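Local coordinates for putative iron binding protein (PDB 1Y9U) that binds ferric iron through tyrosine side chains and probably serves iron uptake as a periplasmic solute-binding protein, at residues T299-V302 with A303-A306; A149-I152 with A153-A157; L18-P21 with L22-A25; L261-E264 with P265-T268. All coordinates share one frame; numbering follows the deposited sequence.

Interaction 1: T299-V302 with A303-A306; sequences TLPV and AEIA
The flat carbonyl groups of Pro301 and Val302 are each approached from above their planes, not at the lone-pair edges. Glu304 N reaches Pro301 O at 3.0 Å, lying 48° out of the carbonyl plane, and Ile305 N reaches Val302 O at 2.9 Å from 57° out. Around these bonds the next side chains close in: Glu304 CB lies 3.3 Å from Pro301 O, and Ile305 CB an equal 3.3 Å from Val302 O. Two successive i to i+3 bonds of this kind make a tight, 3-10-like turn leading into helix 303-318, the last helix of this periplasmic-binding-protein fold. Leu300 swings CG opposite its backbone N (chi1 -173°), which brings CD1 to 3.9 Å from Glu304 CG; the two chains cross at about a right angle. The glutamate chain is bent at chi2, and it meets Leu300 through CB and CG. On the buried side Val302 CB meets Ile305 CD1 at 4.1 Å. Val302 also packs on Trp99 and Ile64, while Leu300 rests on helix 142-155. The side chain of Ile305 is about 10 Å from that of Tyr143, an iron ligand seen in a structure of this protein, with no iron bound to this chain here.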
loop_
_atom_site.group_PDB
_atom_site.type_symbol
_atom_site.label_atom_id
_atom_site.label_comp_id
_atom_site.label_asym_id
_atom_site.label_seq_id
_atom_site.Cartn_x
_atom_site.Cartn_y
_atom_site.Cartn_z
ATOM N N THR A 299 4.244 -13.846 -2.188
ATOM C CA THR A 299 5.627 -14.049 -1.734
ATOM C C THR A 299 6.658 -13.230 -2.500
ATOM O O THR A 299 7.809 -13.112 -2.078
ATOM C CB THR A 299 6.032 -15.521 -1.788
ATOM O OG1 THR A 299 5.835 -16.031 -3.115
ATOM C CG2 THR A 299 5.178 -16.377 -0.857
ATOM N N LEU A 300 6.246 -12.642 -3.623
ATOM C CA LEU A 300 7.114 -11.795 -4.417
ATOM C C LEU A 300 7.803 -10.745 -3.533
ATOM O O LEU A 300 7.138 -10.074 -2.735
ATOM C CB LEU A 300 6.282 -11.084 -5.496
ATOM C CG LEU A 300 7.057 -10.285 -6.526
ATOM C CD1 LEU A 300 7.724 -11.244 -7.520
ATOM C CD2 LEU A 300 6.159 -9.323 -7.287
ATOM N N PRO A 301 9.112 -10.571 -3.638
ATOM C CA PRO A 301 9.749 -9.416 -3.010
ATOM C C PRO A 301 9.154 -8.134 -3.567
ATOM O O PRO A 301 9.095 -7.971 -4.778
ATOM C CB PRO A 301 11.228 -9.579 -3.391
ATOM C CG PRO A 301 11.371 -11.018 -3.671
ATOM C CD PRO A 301 10.090 -11.447 -4.312
ATOM N N VAL A 302 8.640 -7.253 -2.717
ATOM C CA VAL A 302 8.000 -6.045 -3.230
ATOM C C VAL A 302 8.976 -5.148 -3.957
ATOM O O VAL A 302 8.567 -4.320 -4.759
ATOM C CB VAL A 302 7.224 -5.244 -2.154
ATOM C CG1 VAL A 302 5.998 -6.020 -1.720
ATOM C CG2 VAL A 302 8.111 -4.866 -0.953
ATOM N N ALA A 303 10.280 -5.322 -3.724
ATOM C CA ALA A 303 11.266 -4.587 -4.505
ATOM C C ALA A 303 11.130 -4.835 -6.019
ATOM O O ALA A 303 11.460 -3.955 -6.801
ATOM C CB ALA A 303 12.676 -4.890 -4.031
ATOM N N GLU A 304 10.630 -6.011 -6.396
ATOM C CA GLU A 304 10.329 -6.340 -7.807
ATOM C C GLU A 304 9.343 -5.364 -8.449
ATOM O O GLU A 304 9.385 -5.121 -9.664
ATOM C CB GLU A 304 9.804 -7.780 -7.947
ATOM C CG GLU A 304 10.816 -8.862 -7.608
ATOM C CD GLU A 304 11.797 -9.111 -8.742
ATOM O OE1 GLU A 304 12.864 -8.487 -8.735
ATOM O OE2 GLU A 304 11.479 -9.912 -9.643
ATOM N N ILE A 305 8.431 -4.822 -7.653
ATOM C CA ILE A 305 7.471 -3.845 -8.163
ATOM C C ILE A 305 8.212 -2.598 -8.661
ATOM O O ILE A 305 7.923 -2.064 -9.730
ATOM C CB ILE A 305 6.428 -3.491 -7.076
ATOM C CG1 ILE A 305 5.530 -4.685 -6.804
ATOM C CG2 ILE A 305 5.609 -2.276 -7.471
ATOM C CD1 ILE A 305 4.838 -4.583 -5.474
ATOM N N ALA A 306 9.199 -2.150 -7.895
ATOM C CA ALA A 306 10.012 -1.020 -8.293
ATOM C C ALA A 306 10.852 -1.345 -9.531
ATOM O O ALA A 306 10.974 -0.504 -10.416
ATOM C CB ALA A 306 10.917 -0.581 -7.134
#

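Interaction 2: A149-I152 with A153-A157; sequences AAMI and AHDGA
Met151 and Asp155, one helical turn apart, run past each other at a slant, and Met151 CG comes no closer than 4.1 Å to Asp155 OD2. The methionine runs out nearly extended through chi1 and chi2, then turns at chi3 (-76°), and packs against helix 157-170; Asp155, exposed near the helix end, has CG beside its backbone N. Asp155 CB lies 3.5 Å from Met151 O, the same oxygen that accepts a bond from Asp155 N at 2.8 Å. The His154 ring lies beside the preceding turn, with His154 ND1 3.2 Å from Ala150 O. Ala150 O accepts the backbone bond from His154 N. The small Ala153 sets its methyl CB 3.4 Å from Ala150 O. Farther on, Gly156 N donates to Ile152 O at 2.9 Å, and there the regular spiral ends: with phi at +90°, a value glycine adopts easily, Gly156 breaks the course of helix 142-155 and serves as N-cap of helix 157-170. Met151 and Ile152 pack on Thr160 of that next helix, Ala149, Ile152 and Ala153 lean on Tyr308 of helix 303-318, and the His154 ring meets Phe227 with the planes about 40° apart.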
loop_
_atom_site.group_PDB
_atom_site.type_symbol
_atom_site.label_atom_id
_atom_site.label_comp_id
_atom_site.label_asym_id
_atom_site.label_seq_id
_atom_site.Cartn_x
_atom_site.Cartn_y
_atom_site.Cartn_z
ATOM N N ALA A 149 3.307 -4.188 -12.651
ATOM C CA ALA A 149 4.722 -4.542 -12.471
ATOM C C ALA A 149 4.872 -5.912 -11.825
ATOM O O ALA A 149 5.684 -6.733 -12.250
ATOM C CB ALA A 149 5.448 -3.472 -11.659
ATOM N N ALA A 150 4.062 -6.200 -10.817
ATOM C CA ALA A 150 4.099 -7.511 -10.187
ATOM C C ALA A 150 3.671 -8.594 -11.176
ATOM O O ALA A 150 4.206 -9.702 -11.187
ATOM C CB ALA A 150 3.207 -7.531 -8.955
ATOM N N MET A 151 2.686 -8.287 -12.020
ATOM C CA MET A 151 2.233 -9.243 -13.023
ATOM C C MET A 151 3.349 -9.550 -14.040
ATOM O O MET A 151 3.506 -10.691 -14.444
ATOM C CB MET A 151 0.969 -8.746 -13.744
ATOM C CG MET A 151 0.319 -9.815 -14.631
ATOM S SD MET A 151 -1.257 -9.265 -15.330
ATOM C CE MET A 151 -2.342 -9.409 -13.907
ATOM N N ILE A 152 4.128 -8.556 -14.441
ATOM C CA ILE A 152 5.277 -8.828 -15.335
ATOM C C ILE A 152 6.253 -9.754 -14.617
ATOM O O ILE A 152 6.743 -10.725 -15.185
ATOM C CB ILE A 152 5.974 -7.538 -15.785
ATOM C CG1 ILE A 152 5.008 -6.653 -16.586
ATOM C CG2 ILE A 152 7.221 -7.858 -16.616
ATOM C CD1 ILE A 152 5.506 -5.279 -16.853
ATOM N N ALA A 153 6.542 -9.457 -13.351
ATOM C CA ALA A 153 7.480 -10.266 -12.579
ATOM C C ALA A 153 7.054 -11.730 -12.502
ATOM O O ALA A 153 7.887 -12.643 -12.607
ATOM C CB ALA A 153 7.638 -9.702 -11.182
ATOM N N HIS A 154 5.762 -11.971 -12.343
ATOM C CA HIS A 154 5.228 -13.315 -12.210
ATOM C C HIS A 154 5.079 -14.026 -13.559
ATOM O O HIS A 154 5.499 -15.178 -13.717
ATOM C CB HIS A 154 3.852 -13.276 -11.557
ATOM C CG HIS A 154 3.901 -13.164 -10.070
ATOM N ND1 HIS A 154 3.291 -12.152 -9.362
ATOM C CD2 HIS A 154 4.473 -13.977 -9.150
ATOM C CE1 HIS A 154 3.510 -12.346 -8.069
ATOM N NE2 HIS A 154 4.210 -13.452 -7.916
ATOM N N ASP A 155 4.475 -13.329 -14.519
ATOM C CA ASP A 155 3.897 -13.964 -15.701
ATOM C C ASP A 155 4.501 -13.519 -17.023
ATOM O O ASP A 155 4.204 -14.129 -18.064
ATOM C CB ASP A 155 2.394 -13.705 -15.732
ATOM C CG ASP A 155 1.668 -14.322 -14.553
ATOM O OD1 ASP A 155 2.111 -15.352 -14.029
ATOM O OD2 ASP A 155 0.627 -13.821 -14.079
ATOM N N GLY A 156 5.331 -12.488 -16.983
ATOM C CA GLY A 156 6.025 -11.970 -18.155
ATOM C C GLY A 156 5.246 -10.889 -18.889
ATOM O O GLY A 156 4.050 -10.731 -18.695
ATOM N N ALA A 157 5.940 -10.143 -19.738
ATOM C CA ALA A 157 5.385 -8.999 -20.453
ATOM C C ALA A 157 4.277 -9.377 -21.461
ATOM O O ALA A 157 3.314 -8.646 -21.609
ATOM C CB ALA A 157 6.502 -8.238 -21.164
#

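Interaction 3: L18-P21 with L22-A25; sequences LIQP and LLDA
Ile19 and Leu23 form the tight, inward side of this first helical turn, with Ile19 CG1 and Leu23 CD1 3.9 Å apart and the two chains meeting at a slant. Ile19 occupies the N-cap position, and its carbonyl is the focus of the packing: Leu23 N donates to Ile19 O at 3.0 Å, and Leu22 CG lies 3.4 Å from the same oxygen. Leu22 carries CG between its backbone N and carbonyl carbon (chi1 67°), which turns the branch back toward Ile19. Ile19 and Leu23 pack on Leu10 of strand 7-12, within the beta-alpha-beta unit 7-12, 20-30, 33-38, while Tyr270 of helix 264-273 also meets Ile19. At the start of the helix a water bridges the backbone, donating to Leu18 O and accepting from Leu22 N.

The solvent side is looser and polar, with Pro21 and Asp24 exposed. Gln20, bent at its second torsion, brings NE2 to 2.9 Å from Asp24 OD2. This bond is nearly straight, with an N-H...O angle of 166°, and lies in the amide plane, yet meets the carboxylate from above, the two planes being 49° apart. Gln20 OE1 has a weak bond to Thr36. The amide is thus held firmly at NE2 and only weakly at OE1, and its N-H would probably favour the charged form of Asp24.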
loop_
_atom_site.group_PDB
_atom_site.type_symbol
_atom_site.label_atom_id
_atom_site.label_comp_id
_atom_site.label_asym_id
_atom_site.label_seq_id
_atom_site.Cartn_x
_atom_site.Cartn_y
_atom_site.Cartn_z
ATOM N N LEU A 18 -2.552 10.351 11.268
ATOM C CA LEU A 18 -2.520 8.882 11.214
ATOM C C LEU A 18 -1.597 8.271 12.274
ATOM O O LEU A 18 -1.739 7.098 12.636
ATOM C CB LEU A 18 -2.030 8.410 9.834
ATOM C CG LEU A 18 -2.905 8.735 8.617
ATOM C CD1 LEU A 18 -2.155 8.366 7.351
ATOM C CD2 LEU A 18 -4.261 8.025 8.684
ATOM N N ILE A 19 -0.646 9.059 12.759
ATOM C CA ILE A 19 0.410 8.534 13.618
ATOM C C ILE A 19 0.612 9.283 14.936
ATOM O O ILE A 19 1.372 8.821 15.758
ATOM C CB ILE A 19 1.747 8.497 12.855
ATOM C CG1 ILE A 19 2.117 9.889 12.326
ATOM C CG2 ILE A 19 1.668 7.460 11.730
ATOM C CD1 ILE A 19 3.419 9.934 11.556
ATOM N N GLN A 20 -0.039 10.422 15.166
ATOM C CA GLN A 20 0.333 11.212 16.347
ATOM C C GLN A 20 0.066 10.486 17.663
ATOM O O GLN A 20 0.907 10.518 18.545
ATOM C CB GLN A 20 -0.297 12.616 16.336
ATOM C CG GLN A 20 0.415 13.626 17.280
ATOM C CD GLN A 20 1.891 13.822 16.955
ATOM O OE1 GLN A 20 2.243 14.103 15.812
ATOM N NE2 GLN A 20 2.758 13.643 17.952
ATOM N N PRO A 21 -1.086 9.845 17.830
ATOM C CA PRO A 21 -1.326 9.098 19.065
ATOM C C PRO A 21 -0.246 8.051 19.367
ATOM O O PRO A 21 0.230 7.997 20.498
ATOM C CB PRO A 21 -2.699 8.471 18.828
ATOM C CG PRO A 21 -3.374 9.452 17.899
ATOM C CD PRO A 21 -2.280 9.843 16.951
ATOM N N LEU A 22 0.173 7.265 18.385
ATOM C CA LEU A 22 1.194 6.261 18.659
ATOM C C LEU A 22 2.579 6.900 18.889
ATOM O O LEU A 22 3.356 6.396 19.681
ATOM C CB LEU A 22 1.198 5.155 17.590
ATOM C CG LEU A 22 1.616 5.483 16.160
ATOM C CD1 LEU A 22 3.105 5.432 15.965
ATOM C CD2 LEU A 22 0.948 4.498 15.195
ATOM N N LEU A 23 2.863 8.041 18.259
ATOM C CA LEU A 23 4.089 8.775 18.525
ATOM C C LEU A 23 4.098 9.361 19.938
ATOM O O LEU A 23 5.141 9.360 20.606
ATOM C CB LEU A 23 4.294 9.884 17.490
ATOM C CG LEU A 23 4.493 9.419 16.049
ATOM C CD1 LEU A 23 4.626 10.632 15.152
ATOM C CD2 LEU A 23 5.705 8.531 15.933
ATOM N N ASP A 24 2.941 9.840 20.381
ATOM C CA ASP A 24 2.809 10.381 21.739
ATOM C C ASP A 24 3.019 9.294 22.784
ATOM O O ASP A 24 3.613 9.553 23.839
ATOM C CB ASP A 24 1.439 11.045 21.958
ATOM C CG ASP A 24 1.303 12.375 21.229
ATOM O OD1 ASP A 24 0.168 12.875 21.164
ATOM O OD2 ASP A 24 2.259 12.971 20.697
ATOM N N ALA A 25 2.525 8.086 22.521
ATOM C CA ALA A 25 2.757 6.975 23.449
ATOM C C ALA A 25 4.251 6.638 23.539
ATOM O O ALA A 25 4.788 6.441 24.631
ATOM C CB ALA A 25 1.969 5.774 23.037
HETATM O O HOH W 1 -1.674 6.636 15.825
#

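Interaction 4: L261-E264 with P265-T268; sequences LVSE and PAQT
Gln267 folds back over the start of its own helix, bent sharply at its second torsion (chi2 -83°), and points its amide at the loop before it. Gln267 NE2 then donates to Leu261 O at 2.9 Å, almost straight (167°) and in the plane of the amide. On the way Gln267 CG passes 3.2 Å from Ser263 O, which is occupied by the backbone bond from Gln267 N. A second NE2 bond to Leu102 O and a bond from Arg280 N to OE1 fix the rotation of the amide, so this buried group is satisfied at both its atoms.

Ser263, the N-cap residue, holds OG between its own N and carbonyl carbon. The capping bond from Ala266 N to Ser263 OG is weak, at 3.4 Å; the stronger partner of the hydroxyl is Tyr260 O. Ala266 CB is 3.5 Å from Ser263 OG.

Thr268 OG1 lies beside its own backbone N (chi1 -55°), and from there donates to Glu264 O at 2.7 Å, from above the carbonyl plane. Thr268 N donates to the same oxygen, which is therefore gripped twice by one residue. Glu264 stretches out in an extended chain, and a water donates both to its OE1 and to Thr268 OG1, bridging the two.

The turn joins helix 251-261 to helix 264-273: Leu261 and Val262 pack on Leu102 of strand 100-112, Val262 also on Leu84 and Val87 of helix 82-87, while Gln267 and Thr268 touch Val283.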
loop_
_atom_site.group_PDB
_atom_site.type_symbol
_atom_site.label_atom_id
_atom_site.label_comp_id
_atom_site.label_asym_id
_atom_site.label_seq_id
_atom_site.Cartn_x
_atom_site.Cartn_y
_atom_site.Cartn_z
ATOM N N LEU A 261 7.795 1.052 15.969
ATOM C CA LEU A 261 6.768 1.091 14.924
ATOM C C LEU A 261 6.330 -0.290 14.442
ATOM O O LEU A 261 5.226 -0.420 13.903
ATOM C CB LEU A 261 7.210 1.956 13.733
ATOM C CG LEU A 261 7.265 3.469 14.005
ATOM C CD1 LEU A 261 7.955 4.197 12.879
ATOM C CD2 LEU A 261 5.902 4.059 14.253
ATOM N N VAL A 262 7.149 -1.317 14.669
ATOM C CA VAL A 262 6.756 -2.716 14.393
ATOM C C VAL A 262 6.360 -3.522 15.634
ATOM O O VAL A 262 6.058 -4.708 15.528
ATOM C CB VAL A 262 7.826 -3.479 13.580
ATOM C CG1 VAL A 262 8.095 -2.716 12.286
ATOM C CG2 VAL A 262 9.077 -3.742 14.393
ATOM N N SER A 263 6.311 -2.869 16.798
ATOM C CA SER A 263 5.829 -3.488 18.025
ATOM C C SER A 263 4.326 -3.737 17.914
ATOM O O SER A 263 3.633 -3.097 17.113
ATOM C CB SER A 263 6.136 -2.602 19.236
ATOM O OG SER A 263 5.267 -1.477 19.334
ATOM N N GLU A 264 3.802 -4.682 18.688
ATOM C CA GLU A 264 2.387 -4.988 18.604
ATOM C C GLU A 264 1.503 -3.773 18.941
ATOM O O GLU A 264 0.595 -3.451 18.174
ATOM C CB GLU A 264 1.977 -6.221 19.425
ATOM C CG GLU A 264 0.484 -6.470 19.303
ATOM C CD GLU A 264 -0.021 -7.805 19.807
ATOM O OE1 GLU A 264 -1.265 -7.911 19.987
ATOM O OE2 GLU A 264 0.782 -8.754 19.986
ATOM N N PRO A 265 1.721 -3.072 20.051
ATOM C CA PRO A 265 0.878 -1.908 20.350
ATOM C C PRO A 265 0.895 -0.843 19.238
ATOM O O PRO A 265 -0.170 -0.309 18.871
ATOM C CB PRO A 265 1.453 -1.383 21.671
ATOM C CG PRO A 265 2.083 -2.551 22.280
ATOM C CD PRO A 265 2.693 -3.315 21.134
ATOM N N ALA A 266 2.059 -0.541 18.687
ATOM C CA ALA A 266 2.135 0.492 17.666
ATOM C C ALA A 266 1.468 0.014 16.390
ATOM O O ALA A 266 0.758 0.753 15.756
ATOM C CB ALA A 266 3.574 0.862 17.376
ATOM N N GLN A 267 1.721 -1.226 16.004
ATOM C CA GLN A 267 1.151 -1.774 14.777
ATOM C C GLN A 267 -0.345 -1.793 14.822
ATOM O O GLN A 267 -0.983 -1.568 13.782
ATOM C CB GLN A 267 1.675 -3.191 14.551
ATOM C CG GLN A 267 3.090 -3.235 13.981
ATOM C CD GLN A 267 3.070 -3.067 12.482
ATOM O OE1 GLN A 267 2.494 -3.896 11.804
ATOM N NE2 GLN A 267 3.657 -1.990 11.972
ATOM N N THR A 268 -0.917 -2.110 15.991
ATOM C CA THR A 268 -2.361 -2.135 16.155
ATOM C C THR A 268 -2.945 -0.767 15.792
ATOM O O THR A 268 -3.864 -0.684 14.960
ATOM C CB THR A 268 -2.729 -2.545 17.603
ATOM O OG1 THR A 268 -2.110 -3.802 17.933
ATOM C CG2 THR A 268 -4.222 -2.754 17.745
HETATM O O HOH W 2 -3.036 -6.267 18.711
#

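In the fold
Along the chain the order is interaction 3, interaction 2, interaction 4, interaction 1. They fall into two pairs. Interactions 3 and 4 have centres about 11 Å apart and touch, Leu22 CD1 lying 3.6 Å from Leu261 CD2, so helix 20-30 packs against the turn between helices 251-261 and 264-273. Interactions 1 and 2, about 10 Å apart between centres, also touch: Leu300 CD2 is 3.8 Å from Ala150 CB, linking the entry of helix 303-318 to helix 142-155, which carries Tyr143. Between the pairs, centres are about 23 to 37 Å apart, and interaction 2 lies across the chain's centre from 3 and 4. Only the first-named pair is remote from the iron-site tyrosines.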